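Long-range contacts in succinoglycan biosynthesis protein (Bacillus cereus ATCC 14579, PDB 2QGM), which is named for succinoglycan biosynthesis but belongs to the erythromycin esterase-like family, so it may be a hydrolase whose substrate is not established: residues I71-N82 with L332-T343; H306-I314 with Y320-K329. One frame throughout, in Å; residues are numbered along the deposited sequence.

Contact 1: I71-N82 with L332-T343; sequences IGNAQYVGLGEN and LDNNYVTIGSTT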
loop_
_atom_site.group_PDB
_atom_site.type_symbol
_atom_site.label_atom_id
_atom_site.label_comp_id
_atom_site.label_asym_id
_atom_site.label_seq_id
_atom_site.Cartn_x
_atom_site.Cartn_y
_atom_site.Cartn_z
ATOM N N ILE A 71 -3.891 -17.368 5.022
ATOM C CA ILE A 71 -3.864 -16.204 5.899
ATOM C C ILE A 71 -4.038 -16.571 7.360
ATOM O O ILE A 71 -3.402 -15.979 8.235
ATOM C CB ILE A 71 -4.969 -15.188 5.529
ATOM C CG1 ILE A 71 -4.847 -14.791 4.055
ATOM C CG2 ILE A 71 -4.851 -13.945 6.399
ATOM C CD1 ILE A 71 -3.507 -14.238 3.681
ATOM N N GLY A 72 -4.907 -17.538 7.623
ATOM C CA GLY A 72 -5.143 -17.940 8.994
ATOM C C GLY A 72 -5.767 -16.805 9.773
ATOM O O GLY A 72 -6.650 -16.108 9.270
ATOM N N ASN A 73 -5.296 -16.604 10.997
ATOM C CA ASN A 73 -5.841 -15.551 11.842
ATOM C C ASN A 73 -4.972 -14.299 11.893
ATOM O O ASN A 73 -5.071 -13.513 12.828
ATOM C CB ASN A 73 -6.068 -16.083 13.257
ATOM C CG ASN A 73 -4.865 -16.824 13.800
ATOM O OD1 ASN A 73 -3.782 -16.253 13.945
ATOM N ND2 ASN A 73 -5.050 -18.106 14.110
ATOM N N ALA A 74 -4.127 -14.109 10.886
ATOM C CA ALA A 74 -3.279 -12.926 10.840
ATOM C C ALA A 74 -4.159 -11.677 10.813
ATOM O O ALA A 74 -5.160 -11.635 10.089
ATOM C CB ALA A 74 -2.389 -12.968 9.603
ATOM N N GLN A 75 -3.795 -10.660 11.596
ATOM C CA GLN A 75 -4.576 -9.421 11.636
ATOM C C GLN A 75 -4.111 -8.361 10.629
ATOM O O GLN A 75 -4.804 -7.369 10.421
ATOM C CB GLN A 75 -4.556 -8.820 13.044
ATOM C CG GLN A 75 -5.141 -9.710 14.136
ATOM C CD GLN A 75 -5.070 -9.042 15.494
ATOM O OE1 GLN A 75 -4.009 -8.586 15.913
ATOM N NE2 GLN A 75 -6.203 -8.980 16.191
ATOM N N TYR A 76 -2.941 -8.562 10.024
ATOM C CA TYR A 76 -2.428 -7.620 9.027
ATOM C C TYR A 76 -2.064 -8.336 7.736
ATOM O O TYR A 76 -1.315 -9.316 7.755
ATOM C CB TYR A 76 -1.170 -6.900 9.507
ATOM C CG TYR A 76 -1.357 -5.999 10.697
ATOM C CD1 TYR A 76 -1.452 -6.524 11.981
ATOM C CD2 TYR A 76 -1.367 -4.616 10.548
ATOM C CE1 TYR A 76 -1.542 -5.696 13.092
ATOM C CE2 TYR A 76 -1.453 -3.771 11.657
ATOM C CZ TYR A 76 -1.534 -4.322 12.926
ATOM O OH TYR A 76 -1.547 -3.514 14.043
ATOM N N VAL A 77 -2.586 -7.854 6.612
ATOM C CA VAL A 77 -2.270 -8.462 5.321
ATOM C C VAL A 77 -1.768 -7.408 4.342
ATOM O O VAL A 77 -2.457 -6.420 4.084
ATOM C CB VAL A 77 -3.502 -9.176 4.694
ATOM C CG1 VAL A 77 -3.205 -9.567 3.248
ATOM C CG2 VAL A 77 -3.856 -10.423 5.491
ATOM N N GLY A 78 -0.567 -7.618 3.805
ATOM C CA GLY A 78 -0.016 -6.685 2.836
ATOM C C GLY A 78 -0.380 -7.177 1.451
ATOM O O GLY A 78 -0.153 -8.342 1.136
ATOM N N LEU A 79 -0.948 -6.301 0.627
ATOM C CA LEU A 79 -1.367 -6.661 -0.726
ATOM C C LEU A 79 -0.592 -5.830 -1.740
ATOM O O LEU A 79 -0.926 -4.673 -1.993
ATOM C CB LEU A 79 -2.866 -6.395 -0.903
ATOM C CG LEU A 79 -3.826 -6.994 0.125
ATOM C CD1 LEU A 79 -5.208 -6.365 -0.041
ATOM C CD2 LEU A 79 -3.892 -8.508 -0.049
ATOM N N GLY A 80 0.434 -6.428 -2.333
ATOM C CA GLY A 80 1.242 -5.699 -3.298
ATOM C C GLY A 80 0.753 -5.683 -4.736
ATOM O O GLY A 80 -0.267 -6.284 -5.076
ATOM N N GLU A 81 1.489 -4.957 -5.570
ATOM C CA GLU A 81 1.216 -4.853 -6.999
ATOM C C GLU A 81 2.564 -4.759 -7.707
ATOM O O GLU A 81 3.442 -3.976 -7.312
ATOM C CB GLU A 81 0.325 -3.635 -7.303
ATOM C CG GLU A 81 0.724 -2.358 -6.586
ATOM C CD GLU A 81 -0.355 -1.298 -6.674
ATOM O OE1 GLU A 81 -1.528 -1.628 -6.403
ATOM O OE2 GLU A 81 -0.037 -0.133 -7.002
ATOM N N ASN A 82 2.733 -5.581 -8.741
ATOM C CA ASN A 82 3.985 -5.628 -9.484
ATOM C C ASN A 82 4.329 -4.314 -10.177
ATOM O O ASN A 82 5.501 -3.975 -10.331
ATOM C CB ASN A 82 3.954 -6.768 -10.506
ATOM C CG ASN A 82 5.325 -7.373 -10.726
ATOM O OD1 ASN A 82 6.334 -6.793 -10.322
ATOM N ND2 ASN A 82 5.373 -8.541 -11.363
ATOM N N LEU A 332 5.435 -7.206 14.078
ATOM C CA LEU A 332 4.301 -8.121 14.122
ATOM C C LEU A 332 4.580 -9.613 13.976
ATOM O O LEU A 332 3.742 -10.431 14.345
ATOM C CB LEU A 332 3.284 -7.685 13.065
ATOM C CG LEU A 332 2.818 -6.233 13.220
ATOM C CD1 LEU A 332 2.016 -5.832 11.997
ATOM C CD2 LEU A 332 1.979 -6.068 14.492
ATOM N N ASP A 333 5.745 -9.962 13.441
ATOM C CA ASP A 333 6.117 -11.362 13.242
ATOM C C ASP A 333 5.058 -12.105 12.417
ATOM O O ASP A 333 4.784 -11.717 11.285
ATOM C CB ASP A 333 6.343 -12.049 14.599
ATOM C CG ASP A 333 6.923 -13.451 14.458
ATOM O OD1 ASP A 333 7.845 -13.641 13.636
ATOM O OD2 ASP A 333 6.463 -14.363 15.175
ATOM N N ASN A 334 4.455 -13.157 12.968
ATOM C CA ASN A 334 3.464 -13.918 12.212
ATOM C C ASN A 334 2.086 -13.276 12.095
ATOM O O ASN A 334 1.189 -13.842 11.461
ATOM C CB ASN A 334 3.317 -15.325 12.794
ATOM C CG ASN A 334 4.461 -16.240 12.393
ATOM O OD1 ASN A 334 4.593 -17.352 12.901
ATOM N ND2 ASN A 334 5.293 -15.775 11.468
ATOM N N ASN A 335 1.900 -12.101 12.692
ATOM C CA ASN A 335 0.604 -11.428 12.617
ATOM C C ASN A 335 0.527 -10.543 11.380
ATOM O O ASN A 335 -0.466 -9.847 11.171
ATOM C CB ASN A 335 0.347 -10.595 13.874
ATOM C CG ASN A 335 -1.131 -10.305 14.084
ATOM O OD1 ASN A 335 -1.995 -11.126 13.741
ATOM N ND2 ASN A 335 -1.431 -9.152 14.670
ATOM N N TYR A 336 1.588 -10.557 10.578
ATOM C CA TYR A 336 1.619 -9.797 9.326
ATOM C C TYR A 336 1.947 -10.759 8.191
ATOM O O TYR A 336 3.040 -11.321 8.133
ATOM C CB TYR A 336 2.675 -8.683 9.366
ATOM C CG TYR A 336 2.875 -7.977 8.034
ATOM C CD1 TYR A 336 1.811 -7.351 7.388
ATOM C CD2 TYR A 336 4.130 -7.911 7.434
ATOM C CE1 TYR A 336 1.989 -6.673 6.183
ATOM C CE2 TYR A 336 4.322 -7.233 6.228
ATOM C CZ TYR A 336 3.239 -6.614 5.609
ATOM O OH TYR A 336 3.400 -5.931 4.423
ATOM N N VAL A 337 0.986 -10.961 7.298
ATOM C CA VAL A 337 1.177 -11.849 6.159
ATOM C C VAL A 337 1.334 -10.989 4.909
ATOM O O VAL A 337 0.601 -10.018 4.719
ATOM C CB VAL A 337 -0.032 -12.802 5.973
ATOM C CG1 VAL A 337 0.064 -13.505 4.634
ATOM C CG2 VAL A 337 -0.059 -13.839 7.093
ATOM N N THR A 338 2.301 -11.344 4.068
ATOM C CA THR A 338 2.566 -10.605 2.838
ATOM C C THR A 338 2.193 -11.368 1.588
ATOM O O THR A 338 2.615 -12.506 1.398
ATOM C CB THR A 338 4.057 -10.226 2.702
ATOM O OG1 THR A 338 4.873 -11.381 2.940
ATOM C CG2 THR A 338 4.417 -9.135 3.677
ATOM N N ILE A 339 1.409 -10.722 0.730
ATOM C CA ILE A 339 0.976 -11.309 -0.531
ATOM C C ILE A 339 1.499 -10.435 -1.662
ATOM O O ILE A 339 0.948 -9.366 -1.931
ATOM C CB ILE A 339 -0.558 -11.348 -0.623
ATOM C CG1 ILE A 339 -1.115 -12.061 0.607
ATOM C CG2 ILE A 339 -0.991 -12.038 -1.922
ATOM C CD1 ILE A 339 -2.620 -12.094 0.675
ATOM N N GLY A 340 2.560 -10.894 -2.319
ATOM C CA GLY A 340 3.147 -10.144 -3.415
ATOM C C GLY A 340 2.433 -10.362 -4.740
ATOM O O GLY A 340 1.737 -11.362 -4.926
ATOM N N SER A 341 2.619 -9.423 -5.660
ATOM C CA SER A 341 2.004 -9.483 -6.982
ATOM C C SER A 341 3.042 -9.769 -8.057
ATOM O O SER A 341 4.081 -9.110 -8.114
ATOM C CB SER A 341 1.322 -8.149 -7.297
ATOM O OG SER A 341 1.044 -8.018 -8.683
ATOM N N THR A 342 2.760 -10.753 -8.907
ATOM C CA THR A 342 3.672 -11.089 -9.988
ATOM C C THR A 342 2.940 -11.207 -11.319
ATOM O O THR A 342 1.783 -11.622 -11.378
ATOM C CB THR A 342 4.438 -12.430 -9.723
ATOM O OG1 THR A 342 3.512 -13.493 -9.464
ATOM C CG2 THR A 342 5.375 -12.289 -8.533
ATOM N N THR A 343 3.618 -10.792 -12.381
ATOM C CA THR A 343 3.069 -10.881 -13.722
ATOM C C THR A 343 4.220 -11.210 -14.658
ATOM O O THR A 343 5.375 -10.949 -14.341
ATOM C CB THR A 343 2.371 -9.573 -14.154
ATOM O OG1 THR A 343 1.757 -9.770 -15.431
ATOM C CG2 THR A 343 3.371 -8.427 -14.243
#

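Contact 2: H306-I314 with Y320-K329; sequences HNIHIAKGI and YPYVAGQFLK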
loop_
_atom_site.group_PDB
_atom_site.type_symbol
_atom_site.label_atom_id
_atom_site.label_comp_id
_atom_site.label_asym_id
_atom_site.label_seq_id
_atom_site.Cartn_x
_atom_site.Cartn_y
_atom_site.Cartn_z
ATOM N N HIS A 306 2.629 -0.811 -3.245
ATOM C CA HIS A 306 3.458 -1.473 -4.233
ATOM C C HIS A 306 4.170 -2.647 -3.562
ATOM O O HIS A 306 4.340 -2.655 -2.345
ATOM C CB HIS A 306 4.506 -0.504 -4.776
ATOM C CG HIS A 306 5.205 -1.002 -6.002
ATOM N ND1 HIS A 306 6.150 -2.007 -5.971
ATOM C CD2 HIS A 306 5.069 -0.656 -7.305
ATOM C CE1 HIS A 306 6.562 -2.259 -7.200
ATOM N NE2 HIS A 306 5.920 -1.452 -8.029
ATOM N N ASN A 307 4.578 -3.638 -4.350
ATOM C CA ASN A 307 5.319 -4.786 -3.823
ATOM C C ASN A 307 6.464 -4.292 -2.950
ATOM O O ASN A 307 6.734 -4.832 -1.883
ATOM C CB ASN A 307 5.948 -5.607 -4.954
ATOM C CG ASN A 307 4.992 -6.605 -5.574
ATOM O OD1 ASN A 307 3.910 -6.874 -5.048
ATOM N ND2 ASN A 307 5.408 -7.187 -6.696
ATOM N N ILE A 308 7.158 -3.269 -3.432
ATOM C CA ILE A 308 8.297 -2.711 -2.713
ATOM C C ILE A 308 8.023 -2.376 -1.246
ATOM O O ILE A 308 8.834 -2.688 -0.371
ATOM C CB ILE A 308 8.799 -1.438 -3.420
ATOM C CG1 ILE A 308 9.375 -1.797 -4.789
ATOM C CG2 ILE A 308 9.810 -0.711 -2.534
ATOM C CD1 ILE A 308 10.610 -2.672 -4.741
ATOM N N HIS A 309 6.884 -1.746 -0.979
ATOM C CA HIS A 309 6.542 -1.339 0.378
ATOM C C HIS A 309 5.982 -2.418 1.298
ATOM O O HIS A 309 6.162 -2.340 2.509
ATOM C CB HIS A 309 5.575 -0.148 0.328
ATOM C CG HIS A 309 6.151 1.060 -0.340
ATOM N ND1 HIS A 309 7.128 1.837 0.240
ATOM C CD2 HIS A 309 5.915 1.598 -1.562
ATOM C CE1 HIS A 309 7.471 2.804 -0.594
ATOM N NE2 HIS A 309 6.748 2.679 -1.694
ATOM N N ILE A 310 5.306 -3.421 0.742
ATOM C CA ILE A 310 4.749 -4.471 1.586
ATOM C C ILE A 310 5.704 -5.639 1.840
ATOM O O ILE A 310 5.500 -6.420 2.774
ATOM C CB ILE A 310 3.405 -5.016 1.009
ATOM C CG1 ILE A 310 3.622 -5.683 -0.344
ATOM C CG2 ILE A 310 2.397 -3.879 0.895
ATOM C CD1 ILE A 310 3.843 -7.186 -0.261
ATOM N N ALA A 311 6.756 -5.743 1.029
ATOM C CA ALA A 311 7.741 -6.826 1.141
ATOM C C ALA A 311 8.435 -6.946 2.493
ATOM O O ALA A 311 8.658 -5.958 3.188
ATOM C CB ALA A 311 8.797 -6.674 0.046
ATOM N N LYS A 312 8.790 -8.175 2.843
ATOM C CA LYS A 312 9.468 -8.448 4.096
ATOM C C LYS A 312 10.911 -7.955 4.056
ATOM O O LYS A 312 11.503 -7.654 5.099
ATOM C CB LYS A 312 9.451 -9.950 4.381
ATOM C CG LYS A 312 8.054 -10.514 4.539
ATOM C CD LYS A 312 8.075 -12.009 4.802
ATOM C CE LYS A 312 8.427 -12.803 3.551
ATOM N NZ LYS A 312 8.381 -14.277 3.807
ATOM N N GLY A 313 11.472 -7.871 2.853
ATOM C CA GLY A 313 12.851 -7.433 2.712
ATOM C C GLY A 313 13.095 -6.334 1.699
ATOM O O GLY A 313 12.188 -5.580 1.347
ATOM N N ILE A 314 14.333 -6.255 1.220
ATOM C CA ILE A 314 14.730 -5.236 0.253
ATOM C C ILE A 314 14.876 -5.751 -1.173
ATOM O O ILE A 314 15.658 -6.662 -1.441
ATOM C CB ILE A 314 16.072 -4.599 0.647
ATOM C CG1 ILE A 314 16.958 -5.655 1.316
ATOM C CG2 ILE A 314 15.832 -3.394 1.547
ATOM C CD1 ILE A 314 18.436 -5.290 1.400
ATOM N N TYR A 320 15.112 2.079 -2.223
ATOM C CA TYR A 320 14.436 1.784 -0.968
ATOM C C TYR A 320 15.236 0.834 -0.092
ATOM O O TYR A 320 14.950 -0.361 -0.039
ATOM C CB TYR A 320 13.059 1.191 -1.258
ATOM C CG TYR A 320 12.095 2.208 -1.800
ATOM C CD1 TYR A 320 11.509 3.145 -0.960
ATOM C CD2 TYR A 320 11.792 2.258 -3.157
ATOM C CE1 TYR A 320 10.647 4.113 -1.452
ATOM C CE2 TYR A 320 10.928 3.228 -3.666
ATOM C CZ TYR A 320 10.360 4.150 -2.805
ATOM O OH TYR A 320 9.518 5.124 -3.292
ATOM N N PRO A 321 16.261 1.357 0.607
ATOM C CA PRO A 321 17.113 0.558 1.495
ATOM C C PRO A 321 16.342 0.116 2.737
ATOM O O PRO A 321 16.769 -0.771 3.474
ATOM C CB PRO A 321 18.259 1.511 1.819
ATOM C CG PRO A 321 17.584 2.844 1.803
ATOM C CD PRO A 321 16.734 2.751 0.555
ATOM N N TYR A 322 15.203 0.762 2.971
ATOM C CA TYR A 322 14.324 0.415 4.083
ATOM C C TYR A 322 12.915 0.444 3.518
ATOM O O TYR A 322 12.619 1.250 2.636
ATOM C CB TYR A 322 14.427 1.427 5.236
ATOM C CG TYR A 322 15.818 1.538 5.809
ATOM C CD1 TYR A 322 16.717 2.481 5.322
ATOM C CD2 TYR A 322 16.261 0.654 6.795
ATOM C CE1 TYR A 322 18.028 2.541 5.796
ATOM C CE2 TYR A 322 17.574 0.704 7.277
ATOM C CZ TYR A 322 18.450 1.649 6.769
ATOM O OH TYR A 322 19.756 1.683 7.204
ATOM N N VAL A 323 12.056 -0.450 3.993
ATOM C CA VAL A 323 10.676 -0.473 3.527
ATOM C C VAL A 323 9.728 -0.775 4.680
ATOM O O VAL A 323 10.092 -1.459 5.637
ATOM C CB VAL A 323 10.452 -1.510 2.391
ATOM C CG1 VAL A 323 11.301 -1.157 1.183
ATOM C CG2 VAL A 323 10.770 -2.908 2.888
ATOM N N ALA A 324 8.513 -0.243 4.576
ATOM C CA ALA A 324 7.483 -0.422 5.591
ATOM C C ALA A 324 7.296 -1.890 5.959
ATOM O O ALA A 324 7.207 -2.241 7.136
ATOM C CB ALA A 324 6.162 0.165 5.091
ATOM N N GLY A 325 7.240 -2.738 4.935
ATOM C CA GLY A 325 7.056 -4.162 5.134
ATOM C C GLY A 325 8.008 -4.845 6.098
ATOM O O GLY A 325 7.597 -5.748 6.826
ATOM N N GLN A 326 9.274 -4.444 6.120
ATOM C CA GLN A 326 10.204 -5.093 7.038
ATOM C C GLN A 326 9.944 -4.643 8.477
ATOM O O GLN A 326 10.152 -5.412 9.413
ATOM C CB GLN A 326 11.653 -4.816 6.626
ATOM C CG GLN A 326 12.159 -3.433 6.899
ATOM C CD GLN A 326 13.459 -3.157 6.170
ATOM O OE1 GLN A 326 14.307 -4.043 6.016
ATOM N NE2 GLN A 326 13.622 -1.922 5.718
ATOM N N PHE A 327 9.478 -3.409 8.656
ATOM C CA PHE A 327 9.171 -2.915 9.992
ATOM C C PHE A 327 7.919 -3.588 10.535
ATOM O O PHE A 327 7.806 -3.809 11.739
ATOM C CB PHE A 327 8.977 -1.404 9.976
ATOM C CG PHE A 327 10.212 -0.655 9.602
ATOM C CD1 PHE A 327 10.209 0.213 8.520
ATOM C CD2 PHE A 327 11.397 -0.843 10.315
ATOM C CE1 PHE A 327 11.363 0.885 8.143
ATOM C CE2 PHE A 327 12.566 -0.178 9.951
ATOM C CZ PHE A 327 12.550 0.691 8.860
ATOM N N LEU A 328 6.974 -3.891 9.648
ATOM C CA LEU A 328 5.752 -4.562 10.052
ATOM C C LEU A 328 6.075 -6.010 10.408
ATOM O O LEU A 328 5.535 -6.558 11.370
ATOM C CB LEU A 328 4.713 -4.529 8.926
ATOM C CG LEU A 328 4.087 -3.162 8.629
ATOM C CD1 LEU A 328 3.288 -3.236 7.329
ATOM C CD2 LEU A 328 3.189 -2.748 9.794
ATOM N N LYS A 329 6.962 -6.635 9.640
ATOM C CA LYS A 329 7.330 -8.024 9.920
ATOM C C LYS A 329 8.061 -8.115 11.263
ATOM O O LYS A 329 7.814 -9.031 12.046
ATOM C CB LYS A 329 8.215 -8.585 8.804
ATOM C CG LYS A 329 8.587 -10.059 8.989
ATOM C CD LYS A 329 7.351 -10.960 8.964
ATOM C CE LYS A 329 7.740 -12.432 9.060
ATOM N NZ LYS A 329 6.551 -13.329 9.191
HETATM O O HOH W 1 7.131 4.314 -3.854
#

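Contact 1: I71-N82 with L332-T343
Strands 76-79 and 336-343 run side by side and parallel, with axes 4.7 Å apart at closest and 18° between their directions. The ladder alternates in the usual parallel way. V337 N donates to Y76 O, G78 N to V337 O, I339 N to G78 O and G80 N to I339 O. Just before it, Y76 N binds N335 O. The N335 side chain grips Q75 twice. Its OD1 takes Q75 N at 2.8 Å, with the donor well above the carbonyl plane. Its ND2 gives a bond to Q75 OE1 at 2.9 Å, in the carbonyl plane and on a lone pair. CG of N335 lies anti to the backbone N (chi1 -159°), which brings the amide across to Q75. The two amide planes are 39° apart. L332 CD1 sits over the centre of the Y76 ring, 3.5 Å from its centroid, in a CH-pi contact. Y336 turns its ring edge to Y76 CB. The ring also lies close to the G78 backbone, with CE1 3.6 Å from G78 N, and Y336 OH is hydrogen-bonded to I310 O. The opposite face is aliphatic. There I339 CD1 meets V77 CG1 at 3.7 Å and also touches I71 and L79. V337 CG2 packs on A74 CB at 3.5 Å. Past the ladder, S341 OG accepts a weak bond from N82 N at 3.0 Å. The pair lies inside the mixed sheet, between strands 432-439 and 301-304. Helix 87-104 meets I71 and S341, while helix 276-297 reaches Y76 and L332 through M291.

Contact 2: H306-I314 with Y320-K329
I308 and H309 pack against Y320 and V323 where a short helical turn, 307-310, meets the start of helix 324-332. Both belong to a beta-alpha-beta crossover. Strand 301-304 leads through them to the parallel strand 336-344, and strand 76-79 lies between the two in the sheet. The tight part lies around H309. Its ring turns an edge to the face of the Y320 ring, a T-shaped pair with centroids 4.9 Å apart and planes at 76°. H309 CE1 makes the closest approach, 3.5 Å from Y320 CE1. I308 CG2 meets the same ring near CD2, at 3.6 Å. It lies anti to the backbone N, which carries this methyl out to the Y320 ring. V323 wedges in beside them. Its CG1 reaches I308 O, and its CG2 reaches G313 O at 3.4 Å. The backbones are also joined. G325 N donates to H309 O at 2.7 Å, although the angle at the hydrogen is only 133°. G325 CA lies 3.1 Å from A311 O in a CA-H...O contact, so the helix start comes close to the carbonyls at the end of the turn. The H309 ring has a second hold, because its ND1 is hydrogen-bonded to E283 of helix 276-297. The same carboxylate oxygen takes A324 N at the start of the helix. The other side is looser and partly exposed. K312 and K329 run out there. K312 NZ forms a salt bridge with D431 and bonds to L427 O, while K329 NZ bonds to D333 O. I314 CG2 rests on the carbonyl oxygens of Y320 and P321. At the edge of the tight part, one water lies in the H309 ring plane, 2.7 Å from NE2 and 2.6 Å from Y320 OH.

How the contacts relate
Both contacts belong to one region of the fold, with centres about 11 Å apart. Along the chain, 71-82 comes first, then 306-314 and 320-329, and last 332-343. Contact 2 therefore falls entirely between the two halves of contact 1. Helix 324-332 leads directly into strand 336-344, so the second segments of the two contacts are consecutive. The contacts also touch. Besides the bond from Y336 to I310, N307 ND2 probably bonds to S341 O. The helical turn 307-310 follows strand 301-304, which neighbours 76-79 in the sheet. Contact 1 thus joins distant parts of the chain inside the sheet, and contact 2 packs the connection between two of its strands.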